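PDB 2H1R: dimethyladenosine transferase, putative, which probably dimethylates adenine N6 of ribosomal RNA with S-adenosyl-L-methionine, this chain holding the methyltransferase domain and the helical part after it. Local coordinates for residues K142-A145 and E146-A150; S155-S158 and R159-N163; I275-E279 and N280-K284. All coordinates share one frame; numbering follows the deposited sequence.

Contact 1: residues K142-A145 and E146-A150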
ATOM      1  N   LYS A 142     -13.025  -5.782   6.833  1.00 32.01           N
ATOM      2  CA  LYS A 142     -13.667  -5.800   5.511  1.00 33.61           C
ATOM      3  C   LYS A 142     -13.706  -4.446   4.794  1.00 33.59           C
ATOM      4  O   LYS A 142     -13.507  -4.369   3.576  1.00 33.89           O
ATOM      5  CB  LYS A 142     -15.105  -6.325   5.622  1.00 34.16           C
ATOM      6  CG  LYS A 142     -15.870  -6.414   4.290  1.00 34.67           C
ATOM      7  CD  LYS A 142     -17.345  -6.841   4.485  1.00 35.98           C
ATOM      8  CE  LYS A 142     -18.244  -5.668   4.935  1.00 41.08           C
ATOM      9  NZ  LYS A 142     -19.632  -6.154   5.268  1.00 41.82           N
ATOM     10  N   GLU A 143     -13.985  -3.407   5.568  1.00 33.95           N
ATOM     11  CA  GLU A 143     -14.242  -2.059   5.045  1.00 34.22           C
ATOM     12  C   GLU A 143     -12.934  -1.529   4.414  1.00 32.77           C
ATOM     13  O   GLU A 143     -12.945  -0.975   3.292  1.00 33.07           O
ATOM     14  CB  GLU A 143     -14.729  -1.138   6.182  1.00 34.92           C
ATOM     15  CG  GLU A 143     -15.933  -1.652   7.087  1.00 38.98           C
ATOM     16  CD  GLU A 143     -15.658  -2.898   7.978  1.00 40.33           C
ATOM     17  OE1 GLU A 143     -15.854  -4.024   7.507  1.00 42.34           O
ATOM     18  OE2 GLU A 143     -15.302  -2.765   9.171  1.00 42.71           O
ATOM     19  N   PHE A 144     -11.814  -1.762   5.106  1.00 30.91           N
ATOM     20  CA  PHE A 144     -10.505  -1.330   4.602  1.00 28.84           C
ATOM     21  C   PHE A 144     -10.119  -2.096   3.348  1.00 27.51           C
ATOM     22  O   PHE A 144      -9.698  -1.509   2.370  1.00 25.90           O
ATOM     23  CB  PHE A 144      -9.416  -1.450   5.673  1.00 29.08           C
ATOM     24  CG  PHE A 144      -8.091  -0.885   5.237  1.00 28.72           C
ATOM     25  CD1 PHE A 144      -7.805   0.464   5.409  1.00 29.74           C
ATOM     26  CD2 PHE A 144      -7.134  -1.687   4.638  1.00 28.23           C
ATOM     27  CE1 PHE A 144      -6.580   0.992   4.995  1.00 29.64           C
ATOM     28  CE2 PHE A 144      -5.905  -1.152   4.228  1.00 29.81           C
ATOM     29  CZ  PHE A 144      -5.636   0.183   4.396  1.00 28.57           C
ATOM     30  N   ALA A 145     -10.254  -3.421   3.382  1.00 25.95           N
ATOM     31  CA  ALA A 145     -10.020  -4.226   2.190  1.00 27.19           C
ATOM     32  C   ALA A 145     -10.892  -3.825   1.003  1.00 27.15           C
ATOM     33  O   ALA A 145     -10.414  -3.865  -0.117  1.00 26.73           O
ATOM     34  CB  ALA A 145     -10.167  -5.689   2.500  1.00 26.36           C
ATOM     35  N   GLU A 146     -12.162  -3.449   1.230  1.00 28.14           N
ATOM     36  CA  GLU A 146     -13.040  -3.063   0.095  1.00 29.95           C
ATOM     37  C   GLU A 146     -12.462  -1.821  -0.616  1.00 27.93           C
ATOM     38  O   GLU A 146     -12.515  -1.722  -1.825  1.00 27.21           O
ATOM     39  CB  GLU A 146     -14.456  -2.678   0.540  1.00 30.39           C
ATOM     40  CG  GLU A 146     -15.480  -3.738   0.960  1.00 34.83           C
ATOM     41  CD  GLU A 146     -16.774  -3.015   1.420  1.00 34.98           C
ATOM     42  OE1 GLU A 146     -17.258  -2.105   0.666  1.00 40.44           O
ATOM     43  OE2 GLU A 146     -17.281  -3.299   2.545  1.00 41.95           O
ATOM     44  N   ARG A 147     -11.915  -0.895   0.169  1.00 27.88           N
ATOM     45  CA  ARG A 147     -11.202   0.298  -0.352  1.00 27.75           C
ATOM     46  C   ARG A 147      -9.959  -0.024  -1.204  1.00 26.90           C
ATOM     47  O   ARG A 147      -9.735   0.555  -2.253  1.00 25.78           O
ATOM     48  CB  ARG A 147     -10.747   1.145   0.815  1.00 28.18           C
ATOM     49  CG  ARG A 147     -11.838   1.819   1.617  1.00 33.54           C
ATOM     50  CD  ARG A 147     -11.450   3.262   1.913  1.00 35.80           C
ATOM     51  NE  ARG A 147     -10.439   3.410   2.948  1.00 41.07           N
ATOM     52  CZ  ARG A 147      -9.478   4.343   2.955  1.00 42.17           C
ATOM     53  NH1 ARG A 147      -9.345   5.210   1.951  1.00 43.78           N
ATOM     54  NH2 ARG A 147      -8.620   4.394   3.960  1.00 41.20           N
ATOM     55  N   MET A 148      -9.142  -0.975  -0.747  1.00 25.72           N
ATOM     56  CA  MET A 148      -7.964  -1.341  -1.498  1.00 25.90           C
ATOM     57  C   MET A 148      -8.421  -1.983  -2.800  1.00 24.28           C
ATOM     58  O   MET A 148      -7.749  -1.891  -3.796  1.00 23.46           O
ATOM     59  CB  MET A 148      -7.125  -2.365  -0.711  1.00 25.56           C
ATOM     60  CG  MET A 148      -6.438  -1.803   0.520  1.00 28.35           C
ATOM     61  SD  MET A 148      -5.642  -3.169   1.384  1.00 30.93           S
ATOM     62  CE  MET A 148      -4.261  -3.528   0.267  1.00 30.08           C
ATOM     63  N   LEU A 149      -9.566  -2.668  -2.757  1.00 23.09           N
ATOM     64  CA  LEU A 149     -10.078  -3.423  -3.894  1.00 24.14           C
ATOM     65  C   LEU A 149     -11.068  -2.590  -4.738  1.00 24.19           C
ATOM     66  O   LEU A 149     -11.641  -3.078  -5.699  1.00 25.28           O
ATOM     67  CB  LEU A 149     -10.801  -4.695  -3.384  1.00 24.06           C
ATOM     68  CG  LEU A 149      -9.863  -5.785  -2.808  1.00 25.73           C
ATOM     69  CD1 LEU A 149     -10.663  -6.848  -2.012  1.00 30.08           C
ATOM     70  CD2 LEU A 149      -9.097  -6.399  -3.906  1.00 25.75           C
ATOM     71  N   ALA A 150     -11.273  -1.347  -4.362  1.00 24.42           N
ATOM     72  CA  ALA A 150     -12.290  -0.513  -5.047  1.00 24.10           C
ATOM     73  C   ALA A 150     -12.184  -0.378  -6.568  1.00 24.35           C
ATOM     74  O   ALA A 150     -11.078  -0.344  -7.175  1.00 24.45           O
ATOM     75  CB  ALA A 150     -12.432   0.810  -4.353  1.00 22.57           C
TER
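Phe144 and Met148 meet one helical turn apart on the buried side of the short helix 142-148. The sulfur approaches the ring obliquely, SD of Met148 lying 3.5 Å from CE2 of Phe144 and 4.6 Å from the ring centroid, 64° off the ring normal: a Met-aromatic contact. The ring reaches this place because CG of Phe144 is turned away from its own backbone N (chi1 -174°), while the methionine chain runs straight through chi2 and bends only at its methyl end. Across the ring, at CE1, stands Arg147, whose NH2 comes within 4.1 Å of CE1 of Phe144. Guanidinium and ring planes are nearly perpendicular, 86° apart, so the two flat groups do not stack. Leu160 of helix 159-167 packs against Phe144, Arg147 and Met148, and Ile123 against the ring and the methionine.

On the exposed side, the aliphatic part of Lys142 passes Glu146, CE of Lys142 lying 3.5 Å from OE2 of Glu146. NZ of Lys142 remains 4.6 Å from that oxygen, too far for a salt bridge, though the opposite charges probably still attract. Glu143 directs OE2 to Gln141 instead. Four i to i+4 backbone bonds hold the turns, from Glu146 N to Lys142 O (2.9 Å) through Leu149 N to Ala145 O (3.0 Å). Ala145 and Met148 rest on strand 189-196, making this an amphipathic helix packed on the central sheet of a class I methyltransferase fold.

Contact 2: residues S155-S158 and R159-N163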
ATOM      1  N   SER A 155     -17.765   5.321  -5.445  1.00 18.46           N
ATOM      2  CA  SER A 155     -17.542   6.392  -4.480  1.00 19.60           C
ATOM      3  C   SER A 155     -16.539   6.039  -3.387  1.00 19.20           C
ATOM      4  O   SER A 155     -16.042   6.940  -2.713  1.00 19.27           O
ATOM      5  CB  SER A 155     -18.859   6.874  -3.849  1.00 19.69           C
ATOM      6  OG  SER A 155     -19.684   7.456  -4.846  1.00 19.84           O
ATOM      7  N   ASN A 156     -16.250   4.757  -3.211  1.00 19.54           N
ATOM      8  CA  ASN A 156     -15.225   4.351  -2.185  1.00 21.06           C
ATOM      9  C   ASN A 156     -13.817   4.227  -2.817  1.00 20.56           C
ATOM     10  O   ASN A 156     -12.862   3.776  -2.167  1.00 22.53           O
ATOM     11  CB  ASN A 156     -15.606   3.037  -1.451  1.00 19.85           C
ATOM     12  CG  ASN A 156     -15.648   1.846  -2.383  1.00 21.55           C
ATOM     13  OD1 ASN A 156     -15.873   1.981  -3.596  1.00 21.74           O
ATOM     14  ND2 ASN A 156     -15.409   0.647  -1.828  1.00 26.44           N
ATOM     15  N   TYR A 157     -13.678   4.640  -4.063  1.00 20.70           N
ATOM     16  CA  TYR A 157     -12.359   4.614  -4.760  1.00 19.81           C
ATOM     17  C   TYR A 157     -11.579   5.844  -4.318  1.00 20.43           C
ATOM     18  O   TYR A 157     -12.109   6.937  -4.339  1.00 18.23           O
ATOM     19  CB  TYR A 157     -12.628   4.592  -6.254  1.00 22.16           C
ATOM     20  CG  TYR A 157     -11.434   4.574  -7.181  1.00 21.93           C
ATOM     21  CD1 TYR A 157     -10.664   3.422  -7.336  1.00 22.48           C
ATOM     22  CD2 TYR A 157     -11.104   5.705  -7.926  1.00 21.95           C
ATOM     23  CE1 TYR A 157      -9.591   3.378  -8.254  1.00 24.12           C
ATOM     24  CE2 TYR A 157     -10.050   5.674  -8.835  1.00 23.94           C
ATOM     25  CZ  TYR A 157      -9.275   4.519  -8.960  1.00 24.46           C
ATOM     26  OH  TYR A 157      -8.223   4.497  -9.858  1.00 26.82           O
ATOM     27  N   SER A 158     -10.325   5.662  -3.878  1.00 20.06           N
ATOM     28  CA  SER A 158      -9.632   6.741  -3.155  1.00 20.02           C
ATOM     29  C   SER A 158      -8.126   6.775  -3.473  1.00 18.86           C
ATOM     30  O   SER A 158      -7.629   5.941  -4.270  1.00 16.95           O
ATOM     31  CB  SER A 158      -9.860   6.612  -1.642  1.00 20.09           C
ATOM     32  OG  SER A 158      -9.108   5.513  -1.131  1.00 24.15           O
ATOM     33  N   ARG A 159      -7.440   7.737  -2.867  1.00 18.63           N
ATOM     34  CA  ARG A 159      -5.969   7.847  -2.997  1.00 19.04           C
ATOM     35  C   ARG A 159      -5.316   6.531  -2.546  1.00 19.93           C
ATOM     36  O   ARG A 159      -4.414   6.035  -3.211  1.00 20.31           O
ATOM     37  CB  ARG A 159      -5.471   9.003  -2.161  1.00 19.20           C
ATOM     38  CG  ARG A 159      -3.939   9.233  -2.243  1.00 20.04           C
ATOM     39  CD  ARG A 159      -3.542  10.456  -1.463  1.00 21.23           C
ATOM     40  NE  ARG A 159      -4.150  10.484  -0.131  1.00 27.25           N
ATOM     41  CZ  ARG A 159      -3.564  10.025   0.971  1.00 30.38           C
ATOM     42  NH1 ARG A 159      -4.207  10.074   2.130  1.00 32.85           N
ATOM     43  NH2 ARG A 159      -2.333   9.526   0.927  1.00 28.12           N
ATOM     44  N   LEU A 160      -5.819   5.931  -1.466  1.00 21.11           N
ATOM     45  CA  LEU A 160      -5.312   4.615  -1.024  1.00 22.63           C
ATOM     46  C   LEU A 160      -5.336   3.612  -2.141  1.00 21.63           C
ATOM     47  O   LEU A 160      -4.325   2.927  -2.417  1.00 21.49           O
ATOM     48  CB  LEU A 160      -6.153   4.053   0.142  1.00 23.93           C
ATOM     49  CG  LEU A 160      -6.018   2.539   0.398  1.00 23.79           C
ATOM     50  CD1 LEU A 160      -4.596   2.209   0.904  1.00 26.55           C
ATOM     51  CD2 LEU A 160      -7.087   2.039   1.397  1.00 24.39           C
ATOM     52  N   THR A 161      -6.501   3.493  -2.789  1.00 20.99           N
ATOM     53  CA  THR A 161      -6.683   2.561  -3.880  1.00 19.59           C
ATOM     54  C   THR A 161      -5.692   2.750  -4.995  1.00 20.63           C
ATOM     55  O   THR A 161      -5.118   1.764  -5.492  1.00 20.24           O
ATOM     56  CB  THR A 161      -8.123   2.612  -4.507  1.00 20.47           C
ATOM     57  OG1 THR A 161      -9.110   2.773  -3.475  1.00 19.04           O
ATOM     58  CG2 THR A 161      -8.364   1.364  -5.291  1.00 20.43           C
ATOM     59  N   ILE A 162      -5.487   3.992  -5.419  1.00 20.21           N
ATOM     60  CA  ILE A 162      -4.574   4.206  -6.534  1.00 21.80           C
ATOM     61  C   ILE A 162      -3.114   3.928  -6.120  1.00 19.83           C
ATOM     62  O   ILE A 162      -2.379   3.324  -6.896  1.00 20.91           O
ATOM     63  CB  ILE A 162      -4.749   5.589  -7.193  1.00 22.30           C
ATOM     64  CG1 ILE A 162      -6.144   5.704  -7.799  1.00 22.64           C
ATOM     65  CG2 ILE A 162      -3.741   5.777  -8.349  1.00 23.66           C
ATOM     66  CD1 ILE A 162      -6.402   7.050  -8.586  1.00 25.13           C
ATOM     67  N   ASN A 163      -2.730   4.335  -4.917  1.00 20.76           N
ATOM     68  CA  ASN A 163      -1.397   3.978  -4.352  1.00 21.43           C
ATOM     69  C   ASN A 163      -1.107   2.504  -4.409  1.00 22.75           C
ATOM     70  O   ASN A 163      -0.069   2.063  -4.967  1.00 23.23           O
ATOM     71  CB  ASN A 163      -1.234   4.514  -2.949  1.00 22.96           C
ATOM     72  CG  ASN A 163      -0.841   5.967  -2.949  1.00 25.75           C
ATOM     73  OD1 ASN A 163      -0.214   6.426  -3.886  1.00 36.30           O
ATOM     74  ND2 ASN A 163      -1.219   6.695  -1.938  1.00 26.71           N
TER
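Tyr157 and Ser158 lead into helix 159-167 and touch its first turn, with Ser158 at the N-cap position. The ring of Tyr157 swings over the helix start, CG placed opposite the backbone N (chi1 180°), and both Thr161 and Ile162 cross it at about a right angle. The methyl CG2 of Thr161 sits 3.7 Å from CD1 of Tyr157, while CG1 of Ile162 approaches the phenol end, 3.5 Å from CZ of Tyr157. The hydroxyl of Tyr157 is hydrogen-bonded to the carbonyl O of Leu277, which ties this residue to the loop ahead of helix 279-291.

Ser158 joins the helix through its backbone: its carbonyl O accepts from Ile162 N at 3.1 Å. The side-chain OG of Ser158 stays near the first-turn amides, 3.3 Å from Leu160 N. Arg159 leads away from the loop, and its NH2 forms a salt bridge with Asp209 of helix 205-216, whereas the side chain of Leu160 packs on helix 142-148. The Thr161 side chain looks back instead, with CG2 on the tyrosine and OG1 beside the backbone N of its own residue (chi1 -40°). That hydroxyl oxygen is also hydrogen-bonded to Arg147 O, and it receives Ser158 N at 3.2 Å with an N-H...O angle of 155°.

Contact 3: residues I275-E279 and N280-K284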
ATOM      1  N   ILE A 275     -11.768  10.726  -9.364  1.00 18.37           N
ATOM      2  CA  ILE A 275     -12.441   9.459  -9.098  1.00 18.07           C
ATOM      3  C   ILE A 275     -12.573   8.530 -10.297  1.00 17.25           C
ATOM      4  O   ILE A 275     -12.709   7.315 -10.123  1.00 18.52           O
ATOM      5  CB  ILE A 275     -13.829   9.710  -8.427  1.00 18.08           C
ATOM      6  CG1 ILE A 275     -14.201   8.508  -7.527  1.00 20.21           C
ATOM      7  CG2 ILE A 275     -14.883  10.101  -9.515  1.00 17.00           C
ATOM      8  CD1 ILE A 275     -15.278   8.796  -6.579  1.00 17.75           C
ATOM      9  N   ASN A 276     -12.535   9.073 -11.521  1.00 18.50           N
ATOM     10  CA  ASN A 276     -12.661   8.239 -12.748  1.00 17.28           C
ATOM     11  C   ASN A 276     -11.316   7.941 -13.402  1.00 19.53           C
ATOM     12  O   ASN A 276     -11.256   7.320 -14.446  1.00 18.43           O
ATOM     13  CB  ASN A 276     -13.598   8.937 -13.759  1.00 18.64           C
ATOM     14  CG  ASN A 276     -15.012   9.087 -13.203  1.00 16.87           C
ATOM     15  OD1 ASN A 276     -15.470   8.188 -12.520  1.00 15.85           O
ATOM     16  ND2 ASN A 276     -15.657  10.208 -13.450  1.00 15.84           N
ATOM     17  N   LEU A 277     -10.236   8.373 -12.757  1.00 19.39           N
ATOM     18  CA  LEU A 277      -8.905   8.155 -13.340  1.00 21.82           C
ATOM     19  C   LEU A 277      -8.140   7.010 -12.642  1.00 22.37           C
ATOM     20  O   LEU A 277      -8.406   6.645 -11.481  1.00 20.90           O
ATOM     21  CB  LEU A 277      -8.083   9.463 -13.359  1.00 20.59           C
ATOM     22  CG  LEU A 277      -8.634  10.666 -14.102  1.00 23.20           C
ATOM     23  CD1 LEU A 277      -7.767  11.829 -13.770  1.00 24.11           C
ATOM     24  CD2 LEU A 277      -8.717  10.482 -15.623  1.00 25.95           C
ATOM     25  N   ASP A 278      -7.213   6.401 -13.380  1.00 23.06           N
ATOM     26  CA  ASP A 278      -6.441   5.326 -12.779  1.00 23.95           C
ATOM     27  C   ASP A 278      -4.968   5.701 -12.714  1.00 23.57           C
ATOM     28  O   ASP A 278      -4.579   6.826 -13.081  1.00 22.00           O
ATOM     29  CB  ASP A 278      -6.662   4.014 -13.529  1.00 24.62           C
ATOM     30  CG  ASP A 278      -6.171   4.060 -14.972  1.00 29.47           C
ATOM     31  OD1 ASP A 278      -5.203   4.796 -15.314  1.00 30.62           O
ATOM     32  OD2 ASP A 278      -6.746   3.344 -15.802  1.00 31.91           O
ATOM     33  N   GLU A 279      -4.141   4.745 -12.288  1.00 23.83           N
ATOM     34  CA  GLU A 279      -2.732   5.052 -12.016  1.00 24.82           C
ATOM     35  C   GLU A 279      -2.003   5.485 -13.278  1.00 24.91           C
ATOM     36  O   GLU A 279      -1.078   6.268 -13.202  1.00 25.55           O
ATOM     37  CB  GLU A 279      -2.012   3.855 -11.382  1.00 25.89           C
ATOM     38  CG  GLU A 279      -1.759   2.723 -12.332  1.00 29.32           C
ATOM     39  CD  GLU A 279      -2.842   1.657 -12.281  1.00 37.89           C
ATOM     40  OE1 GLU A 279      -4.001   1.994 -11.921  1.00 37.72           O
ATOM     41  OE2 GLU A 279      -2.518   0.475 -12.618  1.00 38.78           O
ATOM     42  N   ASN A 280      -2.398   4.941 -14.430  1.00 24.16           N
ATOM     43  CA  ASN A 280      -1.816   5.372 -15.689  1.00 24.95           C
ATOM     44  C   ASN A 280      -2.077   6.834 -16.027  1.00 23.72           C
ATOM     45  O   ASN A 280      -1.236   7.516 -16.643  1.00 22.22           O
ATOM     46  CB  ASN A 280      -2.265   4.474 -16.822  1.00 25.76           C
ATOM     47  CG  ASN A 280      -1.634   3.097 -16.736  1.00 30.93           C
ATOM     48  OD1 ASN A 280      -0.420   2.979 -16.538  1.00 35.47           O
ATOM     49  ND2 ASN A 280      -2.447   2.052 -16.854  1.00 32.60           N
ATOM     50  N   ASP A 281      -3.259   7.311 -15.664  1.00 22.40           N
ATOM     51  CA  ASP A 281      -3.576   8.711 -15.894  1.00 20.96           C
ATOM     52  C   ASP A 281      -2.718   9.570 -15.011  1.00 18.70           C
ATOM     53  O   ASP A 281      -2.191  10.587 -15.461  1.00 17.27           O
ATOM     54  CB  ASP A 281      -5.056   8.977 -15.595  1.00 21.67           C
ATOM     55  CG  ASP A 281      -5.980   8.205 -16.530  1.00 24.50           C
ATOM     56  OD1 ASP A 281      -5.820   8.329 -17.752  1.00 26.67           O
ATOM     57  OD2 ASP A 281      -6.855   7.451 -16.061  1.00 27.77           O
ATOM     58  N   PHE A 282      -2.585   9.185 -13.754  1.00 17.90           N
ATOM     59  CA  PHE A 282      -1.831  10.012 -12.821  1.00 18.43           C
ATOM     60  C   PHE A 282      -0.328   9.983 -13.086  1.00 18.45           C
ATOM     61  O   PHE A 282       0.361  10.962 -12.816  1.00 19.66           O
ATOM     62  CB  PHE A 282      -2.150   9.631 -11.392  1.00 18.80           C
ATOM     63  CG  PHE A 282      -3.432  10.235 -10.924  1.00 20.83           C
ATOM     64  CD1 PHE A 282      -3.472  11.585 -10.606  1.00 21.55           C
ATOM     65  CD2 PHE A 282      -4.591   9.463 -10.841  1.00 24.26           C
ATOM     66  CE1 PHE A 282      -4.692  12.186 -10.191  1.00 22.37           C
ATOM     67  CE2 PHE A 282      -5.822  10.053 -10.459  1.00 23.70           C
ATOM     68  CZ  PHE A 282      -5.853  11.423 -10.122  1.00 21.18           C
ATOM     69  N   LEU A 283       0.165   8.859 -13.593  1.00 19.02           N
ATOM     70  CA  LEU A 283       1.600   8.773 -13.996  1.00 19.64           C
ATOM     71  C   LEU A 283       1.899   9.741 -15.133  1.00 19.71           C
ATOM     72  O   LEU A 283       2.947  10.433 -15.107  1.00 19.56           O
ATOM     73  CB  LEU A 283       1.906   7.333 -14.446  1.00 19.52           C
ATOM     74  CG  LEU A 283       2.195   6.314 -13.333  1.00 19.37           C
ATOM     75  CD1 LEU A 283       2.267   4.915 -13.971  1.00 20.33           C
ATOM     76  CD2 LEU A 283       3.478   6.617 -12.533  1.00 21.23           C
ATOM     77  N   LYS A 284       0.973   9.847 -16.102  1.00 19.28           N
ATOM     78  CA  LYS A 284       1.107  10.815 -17.207  1.00 20.72           C
ATOM     79  C   LYS A 284       1.079  12.254 -16.728  1.00 20.78           C
ATOM     80  O   LYS A 284       1.883  13.083 -17.165  1.00 19.97           O
ATOM     81  CB  LYS A 284      -0.033  10.683 -18.212  1.00 21.89           C
ATOM     82  CG  LYS A 284       0.129   9.645 -19.230  1.00 24.54           C
ATOM     83  CD  LYS A 284      -1.073   9.691 -20.192  1.00 27.35           C
TER
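The backbone runs extended through Leu277 and Asp278, then coils at Glu279 into helix 279-291, where Phe282 N is hydrogen-bonded to Asp278 O and Leu283 N to Glu279 O. Asp278, the N-cap residue, and Asp281 form a capping box. OD1 of Asp278 accepts from Asp281 N at 3.2 Å, met nearly along its C-O bond direction; chi1 of 64°, with CG between the backbone N and the carbonyl carbon, turns the carboxylate forward to the amides of the first turn. In return, the carboxylate of Asp281 reaches back to the amide of Asp278. The two carboxylate planes lie within 11° of parallel, and OD1 of Asp278 is only 3.2 Å from OD2 of Asp281; the amides of the helix start probably offset this repulsion.

Leu277 packs crosswise on Asp281, on the box itself, and on Phe282 just beyond it. Its CD2 lies 3.6 Å from OD2 of Asp281, and its CB 3.7 Å from CE2 of Phe282. Trp208, Leu212 and Ile162 also pack on Phe282, placing this ring, not the polar cap, in an apolar junction between helices 159-167, 205-216 and 279-291. The return bond of the box is nearly straight: Asp278 N gives its hydrogen to the anti lone pair of Asp281 OD2, 2.9 Å away, at 172°.

The three contacts follow one another along the chain, each at the start of a helix or along a short one. Contacts 1 and 2 belong to successive helices, 142-148 and 159-167, which lie between strands 135-141 and 168-176 in the chain; their centres are about 9 Å apart, and Arg147 and Met148 of contact 1 meet Thr161 and Leu160 of contact 2. Contact 3 comes over a hundred residues later, in the C-terminal helical part, yet its centre is about 11 Å from that of contact 2, which it meets where Tyr157 and Ile162 touch Leu277. Contacts 1 and 3 do not touch, their centres being about 19 Å apart. Contact 2 thus bridges them, linking the methyltransferase core to the C-terminal helices.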